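Local coordinates for oxalate--CoA ligase (Arabidopsis thaliana, PDB 5IE2), which belongs to the ANL superfamily of AMP-binding enzymes and is modelled here with ATP bound in a pocket, at residues S190-K199 / T318-E329; R239-P247 / I263-H271. All coordinates share one frame; numbering follows the deposited sequence.

Overall arrangement
Both contacts belong to the large AMP-binding region of this ANL-family enzyme. Interaction 1 packs helix 184-198 against strand 319-323 and the loop after it; interaction 2 joins helix 242-251 and the turn before it to helix 261-273. Along the chain, both segments of interaction 2 fall between those of interaction 1, but in space the two contacts do not touch: their centres are 24 Å apart and their nearest atoms about 10 Å. Interaction 1 is the nearer to the nucleotide, with the side chain of His319 about 7 Å from the bound ATP and about 12 Å from the magnesium ion. In interaction 2, the side chain of Ile263 is about 13 Å from ATP.

Interaction 1: S190-K199 / T318-E329; sequences SVKNIKAVYK and THLMSSNPLPEE. With ACY (acetic acid), chain E.
Leu320 packs against the helical segment 190-199, its CD2 methyl 3.7 Å from CG1 of Ile194; the two side chains run past one another in opposite directions. With CG anti to the backbone N (chi1 178°), Leu320 also brings CD2 up to CB of Asn193 and CG1 of Val197. The Ile194 and His319 side chains cross at about a right angle, and CD1 of Ile194 comes to the CD2 edge of the imidazole, in its plane. On another edge, ND1 of His319 donates to OXT of an acetic acid, probably from the crystallisation liquor, at 2.7 Å.

Polar bonds flank this apolar strip. Ser190 OG donates to Thr318 O at 2.8 Å, from above the carbonyl plane, and a water links the same hydroxyl to Asn193 ND2 and Leu320 O. Tyr198 OH donates to Ser323 OG (2.7 Å), which in turn donates to Asn324 O. Val197 CG1 lies over the centre of the tyrosine ring.

Lys199, in a Schellman motif that ends the helix, stretches its chain across Leu326 CD1. NZ makes salt bridges to Glu328 OE2 (2.6 Å), on the anti side but 25° out of the carboxylate plane, and to Glu329 OE2 (2.9 Å), on its anti lone pair.

Outside the two segments, Arg286 bonds both Tyr198 OH and His319 NE2, and helix 215-227 touches Ser190, Ile194 and His319. The contact lays a helix against the penultimate strand of a mixed five-stranded sheet in the AMP-binding region: 319-323 runs antiparallel between 308-314 and 339-340, with a classic beta bulge where Met321 and Ser322 face Tyr312.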
loop_
_atom_site.group_PDB
_atom_site.type_symbol
_atom_site.label_atom_id
_atom_site.label_comp_id
_atom_site.label_asym_id
_atom_site.label_seq_id
_atom_site.Cartn_x
_atom_site.Cartn_y
_atom_site.Cartn_z
ATOM N N SER A 190 3.399 10.124 -8.493
ATOM C CA SER A 190 2.743 9.821 -7.217
ATOM C C SER A 190 3.469 10.408 -6.009
ATOM O O SER A 190 2.821 10.869 -5.059
ATOM C CB SER A 190 2.620 8.316 -7.005
ATOM O OG SER A 190 1.553 7.881 -7.833
ATOM N N VAL A 191 4.795 10.409 -6.061
ATOM C CA VAL A 191 5.571 11.026 -4.985
ATOM C C VAL A 191 5.221 12.534 -4.863
ATOM O O VAL A 191 4.962 13.037 -3.758
ATOM C CB VAL A 191 7.091 10.786 -5.217
ATOM C CG1 VAL A 191 7.952 11.817 -4.430
ATOM C CG2 VAL A 191 7.449 9.312 -4.818
ATOM N N LYS A 192 5.177 13.251 -5.986
ATOM C CA LYS A 192 4.729 14.644 -5.927
ATOM C C LYS A 192 3.313 14.811 -5.376
ATOM O O LYS A 192 3.060 15.742 -4.599
ATOM C CB LYS A 192 4.810 15.291 -7.333
ATOM C CG LYS A 192 6.277 15.556 -7.637
ATOM C CD LYS A 192 6.487 16.204 -9.024
ATOM C CE LYS A 192 6.055 15.250 -10.175
ATOM N NZ LYS A 192 6.226 15.888 -11.521
ATOM N N ASN A 193 2.392 13.938 -5.786
ATOM C CA ASN A 193 1.013 14.018 -5.271
ATOM C C ASN A 193 0.896 13.818 -3.731
ATOM O O ASN A 193 0.203 14.568 -3.040
ATOM C CB ASN A 193 0.146 12.952 -5.948
ATOM C CG ASN A 193 -0.051 13.215 -7.433
ATOM O OD1 ASN A 193 0.077 14.363 -7.937
ATOM N ND2 ASN A 193 -0.408 12.162 -8.132
ATOM N N ILE A 194 1.584 12.792 -3.261
ATOM C CA ILE A 194 1.563 12.430 -1.842
ATOM C C ILE A 194 2.249 13.534 -1.033
ATOM O O ILE A 194 1.690 14.040 -0.063
ATOM C CB ILE A 194 2.253 11.042 -1.617
ATOM C CG1 ILE A 194 1.450 9.956 -2.363
ATOM C CG2 ILE A 194 2.411 10.739 -0.077
ATOM C CD1 ILE A 194 2.213 8.596 -2.529
ATOM N N LYS A 195 3.405 13.999 -1.501
ATOM C CA LYS A 195 4.052 15.100 -0.796
ATOM C C LYS A 195 3.175 16.347 -0.759
ATOM O O LYS A 195 3.134 17.068 0.250
ATOM C CB LYS A 195 5.342 15.525 -1.529
ATOM C CG LYS A 195 6.469 14.623 -1.378
ATOM C CD LYS A 195 7.755 15.394 -1.853
ATOM C CE LYS A 195 7.581 15.999 -3.215
ATOM N NZ LYS A 195 8.741 16.787 -3.633
ATOM N N ALA A 196 2.461 16.598 -1.859
ATOM C CA ALA A 196 1.678 17.809 -1.928
ATOM C C ALA A 196 0.499 17.757 -0.975
ATOM O O ALA A 196 0.276 18.739 -0.201
ATOM C CB ALA A 196 1.194 18.109 -3.415
ATOM N N VAL A 197 -0.291 16.686 -1.019
ATOM C CA VAL A 197 -1.517 16.703 -0.219
ATOM C C VAL A 197 -1.217 16.628 1.301
ATOM O O VAL A 197 -1.982 17.162 2.083
ATOM C CB VAL A 197 -2.509 15.569 -0.645
ATOM C CG1 VAL A 197 -1.930 14.207 -0.322
ATOM C CG2 VAL A 197 -3.932 15.783 -0.017
ATOM N N TYR A 198 -0.102 16.020 1.712
ATOM C CA TYR A 198 0.215 15.997 3.149
ATOM C C TYR A 198 1.221 17.080 3.531
ATOM O O TYR A 198 1.628 17.124 4.674
ATOM C CB TYR A 198 0.714 14.583 3.580
ATOM C CG TYR A 198 -0.335 13.543 3.216
ATOM C CD1 TYR A 198 -1.628 13.643 3.709
ATOM C CD2 TYR A 198 -0.042 12.527 2.328
ATOM C CE1 TYR A 198 -2.611 12.729 3.328
ATOM C CE2 TYR A 198 -1.006 11.617 1.948
ATOM C CZ TYR A 198 -2.266 11.727 2.449
ATOM O OH TYR A 198 -3.194 10.825 2.003
ATOM N N LYS A 199 1.611 17.927 2.565
ATOM C CA LYS A 199 2.677 18.927 2.770
ATOM C C LYS A 199 3.862 18.324 3.483
ATOM O O LYS A 199 4.320 18.853 4.491
ATOM C CB LYS A 199 2.147 20.133 3.554
ATOM C CG LYS A 199 1.037 20.834 2.811
ATOM C CD LYS A 199 0.599 22.123 3.580
ATOM C CE LYS A 199 -0.593 22.745 2.887
ATOM N NZ LYS A 199 -0.970 23.960 3.690
ATOM N N THR A 318 -0.302 3.739 -9.230
ATOM C CA THR A 318 0.953 3.955 -8.455
ATOM C C THR A 318 0.543 4.495 -7.042
ATOM O O THR A 318 1.070 5.491 -6.549
ATOM C CB THR A 318 1.953 4.911 -9.204
ATOM O OG1 THR A 318 2.043 4.432 -10.545
ATOM C CG2 THR A 318 3.386 4.834 -8.604
ATOM N N HIS A 319 -0.397 3.796 -6.434
ATOM C CA HIS A 319 -0.938 4.133 -5.104
ATOM C C HIS A 319 -1.970 5.297 -5.197
ATOM O O HIS A 319 -3.077 5.098 -5.704
ATOM C CB HIS A 319 0.219 4.426 -4.086
ATOM C CG HIS A 319 -0.245 4.475 -2.650
ATOM N ND1 HIS A 319 -1.009 3.480 -2.071
ATOM C CD2 HIS A 319 -0.082 5.436 -1.692
ATOM C CE1 HIS A 319 -1.298 3.827 -0.818
ATOM N NE2 HIS A 319 -0.750 5.007 -0.564
ATOM N N LEU A 320 -1.636 6.488 -4.701
ATOM C CA LEU A 320 -2.646 7.496 -4.362
ATOM C C LEU A 320 -3.562 7.942 -5.547
ATOM O O LEU A 320 -3.062 8.345 -6.630
ATOM C CB LEU A 320 -1.925 8.737 -3.803
ATOM C CG LEU A 320 -2.854 9.916 -3.448
ATOM C CD1 LEU A 320 -3.715 9.545 -2.286
ATOM C CD2 LEU A 320 -1.955 11.136 -3.122
ATOM N N MET A 321 -4.867 7.894 -5.306
ATOM C CA MET A 321 -5.850 8.521 -6.185
ATOM C C MET A 321 -6.512 9.732 -5.485
ATOM O O MET A 321 -6.507 10.858 -6.023
ATOM C CB MET A 321 -6.924 7.501 -6.603
ATOM C CG MET A 321 -6.324 6.446 -7.576
ATOM S SD MET A 321 -7.565 5.188 -7.994
ATOM C CE MET A 321 -7.557 4.194 -6.461
ATOM N N SER A 322 -7.067 9.497 -4.291
ATOM C CA SER A 322 -7.726 10.604 -3.591
ATOM C C SER A 322 -7.365 10.595 -2.116
ATOM O O SER A 322 -7.014 9.554 -1.537
ATOM C CB SER A 322 -9.290 10.568 -3.743
ATOM O OG SER A 322 -9.868 9.470 -3.014
ATOM N N SER A 323 -7.491 11.753 -1.497
ATOM C CA SER A 323 -7.295 11.815 -0.042
ATOM C C SER A 323 -8.088 12.916 0.627
ATOM O O SER A 323 -8.322 13.974 0.044
ATOM C CB SER A 323 -5.816 12.044 0.284
ATOM O OG SER A 323 -5.614 11.961 1.699
ATOM N N ASN A 324 -8.463 12.687 1.887
ATOM C CA ASN A 324 -8.871 13.795 2.717
ATOM C C ASN A 324 -7.669 14.708 2.896
ATOM O O ASN A 324 -6.521 14.239 2.949
ATOM C CB ASN A 324 -9.394 13.291 4.081
ATOM C CG ASN A 324 -10.764 12.663 3.963
ATOM O OD1 ASN A 324 -11.780 13.358 3.995
ATOM N ND2 ASN A 324 -10.807 11.330 3.818
ATOM N N PRO A 325 -7.912 16.011 2.955
ATOM C CA PRO A 325 -6.862 17.032 3.050
ATOM C C PRO A 325 -6.423 17.219 4.491
ATOM O O PRO A 325 -7.119 16.747 5.423
ATOM C CB PRO A 325 -7.566 18.295 2.518
ATOM C CG PRO A 325 -8.997 18.096 3.071
ATOM C CD PRO A 325 -9.261 16.599 2.908
ATOM N N LEU A 326 -5.308 17.926 4.677
ATOM C CA LEU A 326 -4.886 18.416 6.018
ATOM C C LEU A 326 -5.950 19.358 6.554
ATOM O O LEU A 326 -6.604 20.037 5.790
ATOM C CB LEU A 326 -3.521 19.164 5.931
ATOM C CG LEU A 326 -2.308 18.355 5.461
ATOM C CD1 LEU A 326 -1.130 19.234 5.272
ATOM C CD2 LEU A 326 -1.962 17.336 6.542
ATOM N N PRO A 327 -6.125 19.414 7.891
ATOM C CA PRO A 327 -7.138 20.290 8.506
ATOM C C PRO A 327 -6.984 21.748 8.087
ATOM O O PRO A 327 -7.989 22.457 7.935
ATOM C CB PRO A 327 -6.886 20.113 10.000
ATOM C CG PRO A 327 -6.384 18.700 10.135
ATOM C CD PRO A 327 -5.520 18.478 8.859
ATOM N N GLU A 328 -5.750 22.199 7.866
ATOM C CA GLU A 328 -5.540 23.591 7.477
ATOM C C GLU A 328 -6.081 23.856 6.078
ATOM O O GLU A 328 -6.311 25.003 5.734
ATOM C CB GLU A 328 -4.053 23.969 7.556
ATOM C CG GLU A 328 -3.192 23.346 6.452
ATOM C CD GLU A 328 -1.747 23.075 6.887
ATOM O OE1 GLU A 328 -1.554 22.368 7.902
ATOM O OE2 GLU A 328 -0.803 23.543 6.206
ATOM N N GLU A 329 -6.314 22.804 5.287
ATOM C CA GLU A 329 -6.840 22.975 3.932
ATOM C C GLU A 329 -8.329 22.660 3.822
ATOM O O GLU A 329 -8.983 23.159 2.911
ATOM C CB GLU A 329 -6.068 22.108 2.907
ATOM C CG GLU A 329 -4.611 22.547 2.682
ATOM C CD GLU A 329 -4.483 23.984 2.122
ATOM O OE1 GLU A 329 -5.374 24.437 1.357
ATOM O OE2 GLU A 329 -3.497 24.670 2.489
HETATM C C ACY E . -3.058 0.838 -2.075
HETATM O O ACY E . -3.052 1.307 -0.879
HETATM O OXT ACY E . -2.443 1.364 -3.051
HETATM C CH3 ACY E . -3.888 -0.386 -2.358
HETATM O O HOH W 1 -0.618 9.450 -7.123
HETATM O O HOH W 2 -4.068 18.923 2.220
#

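Interaction 2: R239-P247 / I263-H271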
loop_
_atom_site.group_PDB
_atom_site.type_symbol
_atom_site.label_atom_id
_atom_site.label_comp_id
_atom_site.label_asym_id
_atom_site.label_seq_id
_atom_site.Cartn_x
_atom_site.Cartn_y
_atom_site.Cartn_z
ATOM N N ARG A 239 9.923 -5.844 10.008
ATOM C CA ARG A 239 8.462 -5.917 9.882
ATOM C C ARG A 239 7.798 -5.166 11.036
ATOM O O ARG A 239 8.435 -4.870 12.042
ATOM C CB ARG A 239 7.979 -7.382 9.870
ATOM C CG ARG A 239 8.094 -7.979 11.217
ATOM C CD ARG A 239 7.847 -9.480 11.243
ATOM N NE ARG A 239 8.248 -9.990 12.560
ATOM C CZ ARG A 239 9.433 -10.536 12.844
ATOM N NH1 ARG A 239 10.352 -10.694 11.899
ATOM N NH2 ARG A 239 9.692 -10.942 14.081
ATOM N N PHE A 240 6.515 -4.866 10.895
ATOM C CA PHE A 240 5.785 -4.168 11.950
ATOM C C PHE A 240 5.791 -4.966 13.234
ATOM O O PHE A 240 5.587 -6.185 13.202
ATOM C CB PHE A 240 4.352 -3.927 11.489
ATOM C CG PHE A 240 3.426 -3.450 12.583
ATOM C CD1 PHE A 240 3.598 -2.217 13.174
ATOM C CD2 PHE A 240 2.417 -4.288 13.040
ATOM C CE1 PHE A 240 2.710 -1.807 14.177
ATOM C CE2 PHE A 240 1.541 -3.876 14.044
ATOM C CZ PHE A 240 1.701 -2.656 14.602
ATOM N N SER A 241 6.027 -4.288 14.355
ATOM C CA SER A 241 5.861 -4.874 15.690
ATOM C C SER A 241 5.015 -3.944 16.536
ATOM O O SER A 241 5.358 -2.776 16.651
ATOM C CB SER A 241 7.242 -5.075 16.384
ATOM O OG SER A 241 7.110 -5.219 17.798
ATOM N N ALA A 242 3.923 -4.414 17.116
ATOM C CA ALA A 242 3.130 -3.486 17.935
ATOM C C ALA A 242 3.917 -3.019 19.182
ATOM O O ALA A 242 3.721 -1.914 19.708
ATOM C CB ALA A 242 1.811 -4.126 18.354
ATOM N N THR A 243 4.834 -3.851 19.647
ATOM C CA THR A 243 5.533 -3.508 20.884
ATOM C C THR A 243 6.626 -2.478 20.653
ATOM O O THR A 243 6.933 -1.714 21.558
ATOM C CB THR A 243 6.116 -4.775 21.571
ATOM O OG1 THR A 243 7.095 -5.381 20.734
ATOM C CG2 THR A 243 5.046 -5.752 21.752
ATOM N N THR A 244 7.252 -2.446 19.477
ATOM C CA THR A 244 8.321 -1.465 19.297
ATOM C C THR A 244 7.883 -0.212 18.542
ATOM O O THR A 244 8.679 0.705 18.394
ATOM C CB THR A 244 9.516 -2.046 18.542
ATOM O OG1 THR A 244 9.101 -2.453 17.232
ATOM C CG2 THR A 244 10.113 -3.256 19.326
ATOM N N PHE A 245 6.637 -0.200 18.059
ATOM C CA PHE A 245 6.144 0.908 17.202
ATOM C C PHE A 245 6.305 2.270 17.861
ATOM O O PHE A 245 6.962 3.161 17.295
ATOM C CB PHE A 245 4.666 0.673 16.826
ATOM C CG PHE A 245 4.075 1.793 16.017
ATOM C CD1 PHE A 245 4.657 2.130 14.796
ATOM C CD2 PHE A 245 2.988 2.528 16.484
ATOM C CE1 PHE A 245 4.148 3.176 14.010
ATOM C CE2 PHE A 245 2.464 3.596 15.699
ATOM C CZ PHE A 245 3.055 3.912 14.472
ATOM N N TRP A 246 5.683 2.475 19.033
ATOM C CA TRP A 246 5.720 3.791 19.629
ATOM C C TRP A 246 7.102 4.135 20.159
ATOM O O TRP A 246 7.487 5.285 20.052
ATOM C CB TRP A 246 4.671 3.949 20.738
ATOM C CG TRP A 246 3.251 4.082 20.124
ATOM C CD1 TRP A 246 2.229 3.187 20.236
ATOM C CD2 TRP A 246 2.762 5.154 19.307
ATOM N NE1 TRP A 246 1.122 3.628 19.542
ATOM C CE2 TRP A 246 1.427 4.833 18.953
ATOM C CE3 TRP A 246 3.317 6.359 18.853
ATOM C CZ2 TRP A 246 0.633 5.682 18.175
ATOM C CZ3 TRP A 246 2.537 7.202 18.055
ATOM C CH2 TRP A 246 1.199 6.863 17.732
ATOM N N PRO A 247 7.836 3.154 20.722
ATOM C CA PRO A 247 9.228 3.540 21.057
ATOM C C PRO A 247 10.047 4.053 19.865
ATOM O O PRO A 247 10.820 5.016 20.026
ATOM C CB PRO A 247 9.807 2.251 21.619
ATOM C CG PRO A 247 8.622 1.634 22.335
ATOM C CD PRO A 247 7.458 1.886 21.395
ATOM N N ILE A 263 -3.978 -2.853 10.588
ATOM C CA ILE A 263 -2.826 -2.480 11.405
ATOM C C ILE A 263 -3.196 -1.388 12.418
ATOM O O ILE A 263 -2.796 -1.471 13.607
ATOM C CB ILE A 263 -1.635 -2.033 10.503
ATOM C CG1 ILE A 263 -1.082 -3.217 9.712
ATOM C CG2 ILE A 263 -0.527 -1.359 11.336
ATOM C CD1 ILE A 263 -0.470 -4.343 10.601
ATOM N N HIS A 264 -3.966 -0.379 11.997
ATOM C CA HIS A 264 -4.463 0.606 12.959
ATOM C C HIS A 264 -5.224 -0.095 14.122
ATOM O O HIS A 264 -5.099 0.301 15.278
ATOM C CB HIS A 264 -5.409 1.622 12.300
ATOM C CG HIS A 264 -4.709 2.587 11.399
ATOM N ND1 HIS A 264 -3.651 3.360 11.828
ATOM C CD2 HIS A 264 -4.897 2.890 10.091
ATOM C CE1 HIS A 264 -3.245 4.132 10.829
ATOM N NE2 HIS A 264 -3.988 3.870 9.765
ATOM N N GLN A 265 -6.012 -1.121 13.804
ATOM C CA GLN A 265 -6.749 -1.851 14.875
ATOM C C GLN A 265 -5.790 -2.546 15.838
ATOM O O GLN A 265 -6.036 -2.547 17.069
ATOM C CB GLN A 265 -7.716 -2.871 14.278
ATOM C CG GLN A 265 -8.965 -2.192 13.654
ATOM C CD GLN A 265 -9.758 -3.148 12.786
ATOM O OE1 GLN A 265 -9.288 -3.568 11.710
ATOM N NE2 GLN A 265 -10.982 -3.518 13.246
ATOM N N ILE A 266 -4.736 -3.147 15.305
ATOM C CA ILE A 266 -3.723 -3.745 16.212
ATOM C C ILE A 266 -3.043 -2.703 17.129
ATOM O O ILE A 266 -2.814 -2.959 18.339
ATOM C CB ILE A 266 -2.653 -4.513 15.387
ATOM C CG1 ILE A 266 -3.343 -5.697 14.724
ATOM C CG2 ILE A 266 -1.451 -4.944 16.267
ATOM C CD1 ILE A 266 -2.519 -6.465 13.736
ATOM N N ILE A 267 -2.732 -1.529 16.567
ATOM C CA ILE A 267 -2.126 -0.421 17.326
ATOM C C ILE A 267 -3.093 0.067 18.399
ATOM O O ILE A 267 -2.695 0.373 19.535
ATOM C CB ILE A 267 -1.759 0.716 16.374
ATOM C CG1 ILE A 267 -0.580 0.261 15.482
ATOM C CG2 ILE A 267 -1.449 2.040 17.128
ATOM C CD1 ILE A 267 -0.321 1.254 14.252
ATOM N N LEU A 268 -4.382 0.123 18.052
ATOM C CA LEU A 268 -5.410 0.507 19.057
ATOM C C LEU A 268 -5.546 -0.526 20.171
ATOM O O LEU A 268 -5.659 -0.158 21.353
ATOM C CB LEU A 268 -6.767 0.709 18.420
ATOM C CG LEU A 268 -6.873 2.057 17.686
ATOM C CD1 LEU A 268 -8.177 2.063 16.882
ATOM C CD2 LEU A 268 -6.873 3.200 18.673
ATOM N N ASP A 269 -5.525 -1.798 19.803
ATOM C CA ASP A 269 -5.571 -2.875 20.808
ATOM C C ASP A 269 -4.386 -2.729 21.792
ATOM O O ASP A 269 -4.529 -2.919 23.043
ATOM C CB ASP A 269 -5.473 -4.270 20.170
ATOM C CG ASP A 269 -6.757 -4.718 19.408
ATOM O OD1 ASP A 269 -7.876 -4.176 19.633
ATOM O OD2 ASP A 269 -6.615 -5.655 18.572
ATOM N N ARG A 270 -3.206 -2.480 21.230
ATOM C CA ARG A 270 -2.007 -2.323 22.055
ATOM C C ARG A 270 -2.165 -1.108 22.987
ATOM O O ARG A 270 -1.730 -1.116 24.177
ATOM C CB ARG A 270 -0.768 -2.210 21.163
ATOM C CG ARG A 270 0.512 -1.761 21.866
ATOM C CD ARG A 270 1.094 -2.881 22.708
ATOM N NE ARG A 270 2.330 -2.471 23.364
ATOM C CZ ARG A 270 3.045 -3.266 24.158
ATOM N NH1 ARG A 270 2.643 -4.505 24.382
ATOM N NH2 ARG A 270 4.144 -2.801 24.743
ATOM N N HIS A 271 -2.792 -0.050 22.471
ATOM C CA HIS A 271 -3.006 1.121 23.298
ATOM C C HIS A 271 -3.962 0.767 24.430
ATOM O O HIS A 271 -3.825 1.317 25.533
ATOM C CB HIS A 271 -3.544 2.300 22.474
ATOM C CG HIS A 271 -4.027 3.457 23.292
ATOM N ND1 HIS A 271 -3.172 4.308 23.961
ATOM C CD2 HIS A 271 -5.281 3.929 23.519
ATOM C CE1 HIS A 271 -3.878 5.258 24.557
ATOM N NE2 HIS A 271 -5.160 5.042 24.319
HETATM O O HOH W 3 5.844 -0.395 23.762
HETATM O O HOH W 4 -0.366 1.326 20.435
#
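Helices 242-247 and 263-271 cross almost perpendicularly, at -83°, with their axes 10.0 Å apart at closest approach. They are successive helices of the AMP-binding fold, connected through strand 256-259, and the contact between them is mainly apolar.

Phe240, just ahead of the first helix, points its ring at three isoleucines. CG2 of Ile263 sits over one face in a CH-pi contact, 4.2 Å from the ring centroid and 11° off the normal. Ile266 CG2 comes to the edge in the ring plane, 3.9 Å from Phe240 CE2, and also touches the Ala242 methyl. The backbone N of Ala242 covers the opposite face, offset toward the rim, so the ring is sandwiched between its own chain and the other helix.

Ile267 is shared among three aromatic rings, each meeting a different branch. CG1 touches Phe240 CZ at 3.8 Å; CD1 lies over a face of Phe245; CG2 approaches Trp246 NE1 obliquely. Phe245 in turn places CE2 over the centre of the indole. Outside the pair, Tyr257 meets Phe245 edge-to-face, as Tyr279 does Trp246.

Ser241 is the N-cap of the first helix, its OG accepting from Thr244 N and, weakly, from Thr243 N. At the more exposed side Arg270 bends at chi2 (75°), laying its chain past Ala242 O and turning one face of the guanidinium to Thr243 CG2.

Two waters bridge the helices. One accepts a weak bond from Trp246 NE1 and donates to Ile267 O; the other accepts from Arg270 NH2 at 3.1 Å and donates to Thr243 O at 2.8 Å.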